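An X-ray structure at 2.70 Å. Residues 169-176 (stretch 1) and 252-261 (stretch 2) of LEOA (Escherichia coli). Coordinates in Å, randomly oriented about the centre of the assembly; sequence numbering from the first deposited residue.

Stretch 1, residues 169-176: LSSTIFVI
Stretch 2 252-261: DLKNAATEIL

The packing of a helix against a β-strand is commonly governed by the alternation of strand side chains, and residues 169-176 and 252-261 of LeoA illustrate this economically. Residues 172-176 form an extended strand, with phi between -119° and -80° and psi between 102° and 129°, which continues beyond the stretch. It is preceded by a compact segment in which Leu169 (-66°/-43°), Ser170 (-60°/-19°) and Ser171 (-119°/16°) turn the chain, closed by a hydrogen bond from Thr172 N to Leu169 O of 3.2 Å. Residues 252-261 lie within a longer helix, its phi and psi mostly near -65° and -40°. Typical i to i+4 bonds include Ala257 N to Leu253 O at 3.0 Å and Thr258 N to Lys254 O at 2.9 Å; that from Ile260 N to Ala256 O, at 3.3 Å, is weak.

The two elements run nearly antiparallel, at 167°, and their axes approach to 9.4 Å. The register follows from three pairs: Ser171 CA to Ile260 CA at 6.0 Å, Ile173 CA to Ala257 CA at 7.5 Å and Val175 CA to Leu253 CA at 7.8 Å.

No hydrogen bond crosses between the stretches; the contact is essentially apolar and buries 307 Å², both sides summed. Ile173 and Val175 direct their CA-to-CB bonds toward the helix, whereas Thr172 and Phe174 point away. Ile173 is the centre of the contact, with chi1 -63° (m) and chi2 152° (t). Ile173 CG1 lies 3.4 Å from Ile260 CD1, its CD1 is 4.1 Å from Ala256 CB and 4.0 Å from Ala257 CB, and its CG2 is 3.9 Å from Leu253 CD1. The short alanine side chains let the isoleucine tip come close to the helix backbone, with Ile173 CD1 only 3.7 Å from Ala257 CA.

Larger residues flank these alanines. Ile260 (m, t) points toward the strand stretch and also reaches the turn, where its CG2 lies 3.8 Å from Ser171 CA. Leu253 leaves the helix sideways, but chi1 179° (t) and chi2 63° (p) bring its end nearer, placing CD1 3.6 Å from CG2 of Val175 (chi1 172°, t).

The polar residues of the helix lie outside this contact. Lys254 and Thr258 point away from the strand, and Thr258 OG1 donates a hydrogen bond to Lys254 O at 3.1 Å, satisfying its hydroxyl within the helix. Asp252, Asn255 and Glu259 are exposed, as suits their polar groups.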

# COMPACT_ATOMS: atom_id res chain seq x y z
N LEU A 169 -1.84 31.76 21.25
CA LEU A 169 -2.38 31.22 22.48
C LEU A 169 -1.59 29.97 22.92
O LEU A 169 -1.27 29.83 24.10
CB LEU A 169 -3.88 30.91 22.29
CG LEU A 169 -4.77 30.29 23.37
CD1 LEU A 169 -6.22 30.39 22.94
CD2 LEU A 169 -4.45 28.84 23.59
N SER A 170 -1.25 29.08 22.00
CA SER A 170 -0.50 27.87 22.36
C SER A 170 0.85 28.20 22.98
O SER A 170 1.43 27.33 23.62
CB SER A 170 -0.28 26.94 21.14
OG SER A 170 0.81 27.34 20.33
N SER A 171 1.36 29.42 22.79
CA SER A 171 2.68 29.80 23.27
C SER A 171 2.68 30.96 24.28
O SER A 171 3.73 31.54 24.57
CB SER A 171 3.60 30.11 22.08
OG SER A 171 3.30 31.29 21.40
N THR A 172 1.52 31.26 24.84
CA THR A 172 1.38 32.31 25.84
C THR A 172 0.99 31.77 27.21
O THR A 172 0.02 31.02 27.33
CB THR A 172 0.29 33.26 25.41
OG1 THR A 172 0.71 33.93 24.23
CG2 THR A 172 0.01 34.28 26.48
N ILE A 173 1.75 32.15 28.23
CA ILE A 173 1.40 31.88 29.62
C ILE A 173 0.94 33.16 30.29
O ILE A 173 1.72 34.13 30.42
CB ILE A 173 2.59 31.38 30.46
CG1 ILE A 173 3.11 30.05 29.95
CG2 ILE A 173 2.15 31.17 31.89
CD1 ILE A 173 4.58 29.85 30.24
N PHE A 174 -0.31 33.16 30.73
CA PHE A 174 -0.79 34.23 31.61
C PHE A 174 -0.34 33.93 33.02
O PHE A 174 -0.55 32.81 33.54
CB PHE A 174 -2.28 34.38 31.53
CG PHE A 174 -2.71 34.89 30.22
CD1 PHE A 174 -2.79 36.23 29.99
CD2 PHE A 174 -3.00 34.02 29.19
CE1 PHE A 174 -3.15 36.71 28.76
CE2 PHE A 174 -3.37 34.49 27.95
CZ PHE A 174 -3.44 35.84 27.74
N VAL A 175 0.29 34.92 33.63
CA VAL A 175 1.02 34.72 34.84
C VAL A 175 0.38 35.59 35.88
O VAL A 175 0.58 36.81 35.89
CB VAL A 175 2.49 35.11 34.65
CG1 VAL A 175 3.23 35.10 35.97
CG2 VAL A 175 3.12 34.13 33.68
N ILE A 176 -0.43 34.97 36.74
CA ILE A 176 -1.12 35.71 37.77
C ILE A 176 -0.14 35.85 38.90
O ILE A 176 0.19 34.86 39.56
CB ILE A 176 -2.41 35.07 38.24
CG1 ILE A 176 -3.36 34.85 37.07
CG2 ILE A 176 -3.07 36.00 39.23
CD1 ILE A 176 -4.58 33.98 37.38
N ASP A 252 6.16 26.21 39.07
CA ASP A 252 4.98 26.04 38.23
C ASP A 252 5.14 26.81 36.90
O ASP A 252 4.72 26.33 35.86
CB ASP A 252 3.70 26.48 38.97
CG ASP A 252 3.41 25.62 40.23
OD1 ASP A 252 3.75 24.43 40.24
OD2 ASP A 252 2.83 26.15 41.20
N LEU A 253 5.78 27.98 36.95
CA LEU A 253 6.02 28.78 35.75
C LEU A 253 7.16 28.28 34.88
O LEU A 253 7.05 28.28 33.66
CB LEU A 253 6.33 30.20 36.13
CG LEU A 253 6.62 31.17 34.99
CD1 LEU A 253 5.37 31.32 34.13
CD2 LEU A 253 7.08 32.51 35.57
N LYS A 254 8.28 27.92 35.49
CA LYS A 254 9.39 27.35 34.72
C LYS A 254 8.91 26.10 34.00
O LYS A 254 9.28 25.89 32.85
CB LYS A 254 10.58 27.01 35.61
CG LYS A 254 11.35 28.22 36.12
CD LYS A 254 12.23 27.85 37.30
CE LYS A 254 13.29 28.91 37.59
NZ LYS A 254 14.03 28.59 38.86
N ASN A 255 8.10 25.28 34.67
CA ASN A 255 7.65 24.00 34.11
C ASN A 255 6.70 24.16 32.92
O ASN A 255 6.80 23.47 31.89
CB ASN A 255 6.98 23.13 35.19
CG ASN A 255 7.99 22.56 36.20
OD1 ASN A 255 7.61 22.19 37.32
ND2 ASN A 255 9.26 22.48 35.81
N ALA A 256 5.76 25.09 33.07
CA ALA A 256 4.82 25.41 32.00
C ALA A 256 5.59 25.92 30.80
O ALA A 256 5.29 25.59 29.66
CB ALA A 256 3.82 26.46 32.46
N ALA A 257 6.57 26.77 31.08
CA ALA A 257 7.35 27.40 30.04
C ALA A 257 8.15 26.32 29.34
O ALA A 257 8.32 26.35 28.14
CB ALA A 257 8.26 28.46 30.63
N THR A 258 8.58 25.33 30.09
CA THR A 258 9.39 24.27 29.53
C THR A 258 8.59 23.38 28.60
O THR A 258 9.14 22.92 27.62
CB THR A 258 10.09 23.49 30.65
OG1 THR A 258 11.25 24.24 31.04
CG2 THR A 258 10.49 22.08 30.21
N GLU A 259 7.32 23.15 28.88
CA GLU A 259 6.46 22.34 28.02
C GLU A 259 6.06 23.04 26.73
O GLU A 259 5.64 22.40 25.79
CB GLU A 259 5.18 21.94 28.76
CG GLU A 259 5.37 20.85 29.80
CD GLU A 259 5.85 19.55 29.19
OE1 GLU A 259 5.16 19.05 28.26
OE2 GLU A 259 6.91 19.03 29.62
N ILE A 260 6.12 24.37 26.72
CA ILE A 260 5.65 25.13 25.59
C ILE A 260 6.79 25.14 24.63
O ILE A 260 6.63 24.90 23.45
CB ILE A 260 5.30 26.57 25.97
CG1 ILE A 260 3.88 26.63 26.54
CG2 ILE A 260 5.38 27.51 24.77
CD1 ILE A 260 3.60 27.91 27.29
N LEU A 261 7.96 25.45 25.17
CA LEU A 261 9.18 25.38 24.43
C LEU A 261 9.29 24.07 23.71
O LEU A 261 9.65 24.03 22.54
CB LEU A 261 10.34 25.50 25.38
CG LEU A 261 10.54 26.89 25.95
CD1 LEU A 261 11.52 26.79 27.11
CD2 LEU A 261 11.04 27.85 24.89